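Local coordinates for protein galectin 2 (Gallus gallus, PDB 2YMZ) that probably acts as a lectin of the galectin family, binding carbohydrates, with beta-galactosides as the likely ligands, at residues Cys56-Ser61 and Asn106-Asp111; Gln66-Lys71 and Val102-Arg107. One frame throughout, in Å; residues are numbered along the deposited sequence.

Contact 1: Cys56-Ser61 and Asn106-Asp111; sequences CNSLCS and NRHGYD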
loop_
_atom_site.group_PDB
_atom_site.type_symbol
_atom_site.label_atom_id
_atom_site.label_comp_id
_atom_site.label_asym_id
_atom_site.label_seq_id
_atom_site.Cartn_x
_atom_site.Cartn_y
_atom_site.Cartn_z
ATOM N N CYS A 56 5.882 9.765 18.870
ATOM C CA CYS A 56 4.584 9.107 18.657
ATOM C C CYS A 56 3.503 10.009 19.235
ATOM O O CYS A 56 3.679 10.641 20.320
ATOM C CB CYS A 56 4.546 7.753 19.354
ATOM S SG CYS A 56 5.666 6.553 18.560
ATOM N N ASN A 57 2.369 9.990 18.571
ATOM C CA ASN A 57 1.203 10.762 19.103
ATOM C C ASN A 57 -0.114 10.126 18.584
ATOM O O ASN A 57 -0.092 9.228 17.713
ATOM C CB ASN A 57 1.222 12.242 18.657
ATOM C CG ASN A 57 0.502 13.188 19.658
ATOM O OD1 ASN A 57 -0.201 12.759 20.553
ATOM N ND2 ASN A 57 0.696 14.486 19.503
ATOM N N SER A 58 -1.241 10.620 19.097
ATOM C CA SER A 58 -2.569 10.235 18.523
ATOM C C SER A 58 -3.267 11.523 18.112
ATOM O O SER A 58 -2.878 12.603 18.553
ATOM C CB SER A 58 -3.385 9.515 19.609
ATOM O OG SER A 58 -3.430 10.303 20.801
ATOM N N LEU A 59 -4.259 11.429 17.220
ATOM C CA LEU A 59 -4.936 12.549 16.587
ATOM C C LEU A 59 -6.412 12.222 16.815
ATOM O O LEU A 59 -6.819 11.088 16.491
ATOM C CB LEU A 59 -4.634 12.618 15.069
ATOM C CG LEU A 59 -5.326 13.691 14.201
ATOM C CD1 LEU A 59 -4.827 15.055 14.748
ATOM C CD2 LEU A 59 -4.975 13.617 12.743
ATOM N N CYS A 60 -7.189 13.185 17.320
ATOM C CA CYS A 60 -8.625 12.964 17.672
ATOM C C CYS A 60 -9.389 14.145 17.062
ATOM O O CYS A 60 -9.218 15.276 17.516
ATOM C CB CYS A 60 -8.802 12.879 19.207
ATOM S SG CYS A 60 -10.277 12.079 19.960
ATOM N N SER A 61 -10.192 13.860 16.035
ATOM C CA SER A 61 -10.886 14.863 15.231
ATOM C C SER A 61 -9.954 15.993 14.809
ATOM O O SER A 61 -10.249 17.184 14.991
ATOM C CB SER A 61 -12.158 15.375 15.934
ATOM O OG SER A 61 -13.022 14.277 16.183
ATOM N N ASN A 106 -2.711 2.522 23.366
ATOM C CA ASN A 106 -3.936 2.617 22.580
ATOM C C ASN A 106 -4.907 3.407 23.394
ATOM O O ASN A 106 -5.863 2.825 23.976
ATOM C CB ASN A 106 -4.511 1.171 22.325
ATOM C CG ASN A 106 -5.728 1.170 21.437
ATOM O OD1 ASN A 106 -6.129 2.181 20.905
ATOM N ND2 ASN A 106 -6.344 -0.030 21.248
ATOM N N ARG A 107 -4.660 4.723 23.462
ATOM C CA ARG A 107 -5.382 5.659 24.326
ATOM C C ARG A 107 -6.859 5.667 24.145
ATOM O O ARG A 107 -7.595 5.804 25.129
ATOM C CB ARG A 107 -4.952 7.097 23.977
ATOM C CG ARG A 107 -3.553 7.359 24.349
ATOM C CD ARG A 107 -3.162 8.711 23.774
ATOM N NE ARG A 107 -1.929 8.991 24.448
ATOM C CZ ARG A 107 -1.094 9.933 24.062
ATOM N NH1 ARG A 107 -1.370 10.609 22.964
ATOM N NH2 ARG A 107 0.007 10.134 24.793
ATOM N N HIS A 108 -7.319 5.597 22.892
ATOM C CA HIS A 108 -8.715 5.823 22.643
ATOM C C HIS A 108 -9.462 4.508 22.475
ATOM O O HIS A 108 -10.631 4.492 22.125
ATOM C CB HIS A 108 -8.880 6.760 21.462
ATOM C CG HIS A 108 -7.990 7.968 21.557
ATOM N ND1 HIS A 108 -8.208 8.992 22.463
ATOM C CD2 HIS A 108 -6.874 8.316 20.860
ATOM C CE1 HIS A 108 -7.262 9.905 22.327
ATOM N NE2 HIS A 108 -6.433 9.516 21.369
ATOM N N GLY A 109 -8.773 3.412 22.749
ATOM C CA GLY A 109 -9.446 2.115 22.791
ATOM C C GLY A 109 -9.938 1.576 21.467
ATOM O O GLY A 109 -10.869 0.778 21.433
ATOM N N TYR A 110 -9.281 1.947 20.360
ATOM C CA TYR A 110 -9.606 1.327 19.060
ATOM C C TYR A 110 -9.655 -0.183 19.167
ATOM O O TYR A 110 -8.740 -0.815 19.730
ATOM C CB TYR A 110 -8.482 1.607 18.030
ATOM C CG TYR A 110 -8.507 2.990 17.436
ATOM C CD1 TYR A 110 -8.198 4.102 18.198
ATOM C CD2 TYR A 110 -8.869 3.165 16.101
ATOM C CE1 TYR A 110 -8.248 5.386 17.666
ATOM C CE2 TYR A 110 -8.920 4.437 15.537
ATOM C CZ TYR A 110 -8.587 5.545 16.341
ATOM O OH TYR A 110 -8.609 6.809 15.785
ATOM N N ASP A 111 -10.648 -0.804 18.534
ATOM C CA ASP A 111 -10.552 -2.249 18.454
ATOM C C ASP A 111 -10.195 -2.714 17.052
ATOM O O ASP A 111 -9.813 -3.869 16.845
ATOM C CB ASP A 111 -11.848 -2.938 18.983
ATOM C CG ASP A 111 -13.109 -2.615 18.154
ATOM O OD1 ASP A 111 -13.159 -1.638 17.361
ATOM O OD2 ASP A 111 -14.102 -3.355 18.335
#
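Ser-58, on strand 53-60, lies across from Arg-107 in the loop that follows strand 101-105, and their CA atoms, 7.9 Å apart, are the nearest backbone pair of the two segments. The loop bends in a type I beta turn from Asn-106 to Gly-109, closed by a backbone hydrogen bond from Gly-109 N to Asn-106 O, and a positive phi suits the glycine. Asn-106 ND2 also spans the loop, giving a hydrogen bond, 2.9 Å long, to a lone pair of Tyr-110 O; the same ND2 bonds Gly-89 O.

From this turn Arg-107 and His-108 both reach for one hydroxyl. The OG of Ser-58 stands between the backbone N and the carbonyl carbon (chi1 52°), a rotation that turns it to the loop. Arg-107 NH1 donates to Ser-58 OG over 3.0 Å with an N-H...O angle of 157°, the oxygen lying close to the guanidinium plane. His-108 NE2 shares a hydrogen bond of 3.2 Å with the same OG, so one hydroxyl joins two consecutive side chains of the turn. The imidazole also takes Arg-107 CB over the centre of one face, 3.8 Å above the ring plane.

The contact belongs to the galectin beta-sandwich: a loop leaving the edge strand of one sheet is tied to a strand of the other. Beside the serine, Asn-57 OD1 meets Arg-107 NH1 at 3.4 Å in a weak hydrogen bond, its amide plane 85° from that of the guanidinium. This oxygen turns back on its own strand as well, since Ser-58 N donates to Asn-57 OD1 at 2.8 Å from above the carbonyl plane. Asn-57 ND2 bonds to Gln-65 O on the neighbouring strand, while the guanidinium finds its strongest partner in Gln-66 O.

Contact 2: Gln66-Lys71 and Val102-Arg107; sequences QEQRDK and VEFPNR
Facing each other through Gln-68 and Phe-104, strands 68-70 and 102-105 run antiparallel at 175°, with axes 8.8 Å apart at closest approach, a spacing bridged by side chains. They illustrate how a beta-sandwich of the galectin fold is closed along one side: strand 63-70 pairs with strand 53-60 in one sheet, strand 101-105 with strand 91-95 in the other, and the two meet as edge strands.

Gln-68 does most of the bridging. Its chain is extended beyond CG (chi2 -171°), which carries the amide across to the opposite strand. There OE1 comes within 3.6 Å of Phe-104 CD1, and the amide and ring planes stand 73° apart. The other arm of the amide meets the proline tip to tip, NE2 lying 3.5 Å from Pro-105 CD. Pro-105 CD in turn rests over one face of the Phe-104 ring, displaced from the ring centre, so amide, proline and phenylalanine pack as one group.

At one end of the strands, Asp-70 OD2 packs at 3.4 Å against Val-102 CG2, although this carboxylate also hydrogen-bonds His-100 NE2 through OD2 and His-72 N through OD1. On the far side of strand 68-70 from this interface, Arg-69 and Glu-67 form a salt bridge, in which Arg-69 NE donates to Glu-67 OE2 on its anti lone pair.

At the other end both terminal nitrogens of Arg-107 converge on a single backbone oxygen. NH2 donates to Gln-66 O at 2.7 Å and NH1 donates to the same Gln-66 O at 2.9 Å; both bonds are bent, yet the oxygen stays near the guanidinium plane. Over one face of that plane sits Phe-104 CZ, 3.5 Å above it and off to one side of the group.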
loop_
_atom_site.group_PDB
_atom_site.type_symbol
_atom_site.label_atom_id
_atom_site.label_comp_id
_atom_site.label_asym_id
_atom_site.label_seq_id
_atom_site.Cartn_x
_atom_site.Cartn_y
_atom_site.Cartn_z
ATOM N N GLN A 66 -1.132 14.518 23.431
ATOM C CA GLN A 66 0.192 14.618 24.070
ATOM C C GLN A 66 1.179 13.602 23.474
ATOM O O GLN A 66 0.907 12.384 23.510
ATOM C CB GLN A 66 0.060 14.437 25.547
ATOM C CG GLN A 66 1.375 14.361 26.281
ATOM C CD GLN A 66 1.134 14.522 27.757
ATOM O OE1 GLN A 66 0.166 15.194 28.174
ATOM N NE2 GLN A 66 1.976 13.878 28.566
ATOM N N GLU A 67 2.325 14.084 22.951
ATOM C CA GLU A 67 3.287 13.186 22.283
ATOM C C GLU A 67 4.216 12.448 23.245
ATOM O O GLU A 67 4.445 12.879 24.422
ATOM C CB GLU A 67 4.037 13.977 21.157
ATOM C CG GLU A 67 5.375 14.618 21.654
ATOM C CD GLU A 67 5.235 15.723 22.627
ATOM O OE1 GLU A 67 4.085 16.176 22.985
ATOM O OE2 GLU A 67 6.318 16.208 23.032
ATOM N N GLN A 68 4.787 11.325 22.779
ATOM C CA GLN A 68 5.799 10.593 23.507
ATOM C C GLN A 68 7.022 10.637 22.665
ATOM O O GLN A 68 6.911 10.576 21.450
ATOM C CB GLN A 68 5.355 9.109 23.765
ATOM C CG GLN A 68 4.227 9.108 24.777
ATOM C CD GLN A 68 3.879 7.709 25.243
ATOM O OE1 GLN A 68 4.507 6.718 24.820
ATOM N NE2 GLN A 68 2.893 7.625 26.147
ATOM N N ARG A 69 8.206 10.794 23.288
ATOM C CA ARG A 69 9.436 10.943 22.550
ATOM C C ARG A 69 10.362 9.792 22.960
ATOM O O ARG A 69 10.566 9.533 24.156
ATOM C CB ARG A 69 10.089 12.348 22.876
ATOM C CG ARG A 69 9.252 13.453 22.191
ATOM C CD ARG A 69 9.544 14.871 22.774
ATOM N NE ARG A 69 8.799 15.811 21.897
ATOM C CZ ARG A 69 9.290 16.216 20.741
ATOM N NH1 ARG A 69 10.533 15.898 20.356
ATOM N NH2 ARG A 69 8.565 16.954 19.920
ATOM N N ASP A 70 10.925 9.122 21.973
ATOM C CA ASP A 70 11.944 8.081 22.220
ATOM C C ASP A 70 13.252 8.477 21.531
ATOM O O ASP A 70 13.309 8.666 20.315
ATOM C CB ASP A 70 11.358 6.715 21.745
ATOM C CG ASP A 70 12.264 5.533 22.040
ATOM O OD1 ASP A 70 13.498 5.665 22.148
ATOM O OD2 ASP A 70 11.713 4.436 22.193
ATOM N N LYS A 71 14.325 8.594 22.344
ATOM C CA LYS A 71 15.584 9.129 21.855
ATOM C C LYS A 71 16.490 8.031 21.277
ATOM O O LYS A 71 17.543 8.321 20.743
ATOM C CB LYS A 71 16.305 9.890 22.969
ATOM C CG LYS A 71 15.572 11.186 23.247
ATOM C CD LYS A 71 15.902 12.159 22.123
ATOM C CE LYS A 71 17.410 12.283 21.828
ATOM N NZ LYS A 71 17.757 13.287 20.768
ATOM N N VAL A 102 9.479 0.499 20.471
ATOM C CA VAL A 102 8.765 1.668 20.916
ATOM C C VAL A 102 7.370 1.246 21.253
ATOM O O VAL A 102 6.662 0.637 20.428
ATOM C CB VAL A 102 8.761 2.751 19.827
ATOM C CG1 VAL A 102 7.971 3.992 20.302
ATOM C CG2 VAL A 102 10.188 3.088 19.457
ATOM N N GLU A 103 6.958 1.531 22.495
ATOM C CA GLU A 103 5.621 1.218 22.920
ATOM C C GLU A 103 4.744 2.494 22.994
ATOM O O GLU A 103 5.188 3.563 23.416
ATOM C CB GLU A 103 5.754 0.518 24.278
ATOM C CG GLU A 103 4.507 -0.048 24.878
ATOM C CD GLU A 103 4.817 -0.839 26.161
ATOM O OE1 GLU A 103 5.345 -1.989 26.059
ATOM O OE2 GLU A 103 4.535 -0.294 27.261
ATOM N N PHE A 104 3.531 2.434 22.530
ATOM C CA PHE A 104 2.605 3.587 22.582
ATOM C C PHE A 104 1.198 3.132 22.966
ATOM O O PHE A 104 0.643 2.196 22.337
ATOM C CB PHE A 104 2.491 4.273 21.194
ATOM C CG PHE A 104 1.778 5.591 21.223
ATOM C CD1 PHE A 104 2.363 6.694 21.906
ATOM C CD2 PHE A 104 0.557 5.777 20.575
ATOM C CE1 PHE A 104 1.723 7.940 21.925
ATOM C CE2 PHE A 104 -0.110 7.010 20.624
ATOM C CZ PHE A 104 0.476 8.104 21.307
ATOM N N PRO A 105 0.564 3.821 23.950
ATOM C CA PRO A 105 -0.743 3.360 24.414
ATOM C C PRO A 105 -1.826 3.519 23.383
ATOM O O PRO A 105 -1.840 4.453 22.579
ATOM C CB PRO A 105 -1.058 4.280 25.602
ATOM C CG PRO A 105 -0.317 5.543 25.271
ATOM C CD PRO A 105 0.984 5.046 24.690
ATOM N N ASN A 106 -2.711 2.522 23.366
ATOM C CA ASN A 106 -3.936 2.617 22.580
ATOM C C ASN A 106 -4.907 3.407 23.394
ATOM O O ASN A 106 -5.863 2.825 23.976
ATOM C CB ASN A 106 -4.511 1.171 22.325
ATOM C CG ASN A 106 -5.728 1.170 21.437
ATOM O OD1 ASN A 106 -6.129 2.181 20.905
ATOM N ND2 ASN A 106 -6.344 -0.030 21.248
ATOM N N ARG A 107 -4.660 4.723 23.462
ATOM C CA ARG A 107 -5.382 5.659 24.326
ATOM C C ARG A 107 -6.859 5.667 24.145
ATOM O O ARG A 107 -7.595 5.804 25.129
ATOM C CB ARG A 107 -4.952 7.097 23.977
ATOM C CG ARG A 107 -3.553 7.359 24.349
ATOM C CD ARG A 107 -3.162 8.711 23.774
ATOM N NE ARG A 107 -1.929 8.991 24.448
ATOM C CZ ARG A 107 -1.094 9.933 24.062
ATOM N NH1 ARG A 107 -1.370 10.609 22.964
ATOM N NH2 ARG A 107 0.007 10.134 24.793
#

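Overall arrangement
Contacts 1 and 2 lie side by side, their centres 11 Å apart, and together join one margin of the sheet that holds strands 53-60 and 63-70 to strand 101-105 and the loop after it. Asn-106 and Arg-107 belong to both, and the Arg-107 guanidinium reaches from strand 53-60 to the break in strand 63-70. Those strands are themselves paired, Cys-56 O lying 2.8 Å from Gln-68 N in a probable hydrogen bond, while Phe-104 CZ packs 3.4 Å from Asn-57 C. Contact 2 lies on the face of strand 63-70 turned to the other sheet, opposite the side carrying Glu-67 and Arg-69, where the sugar-binding groove would be expected by analogy with other galectins.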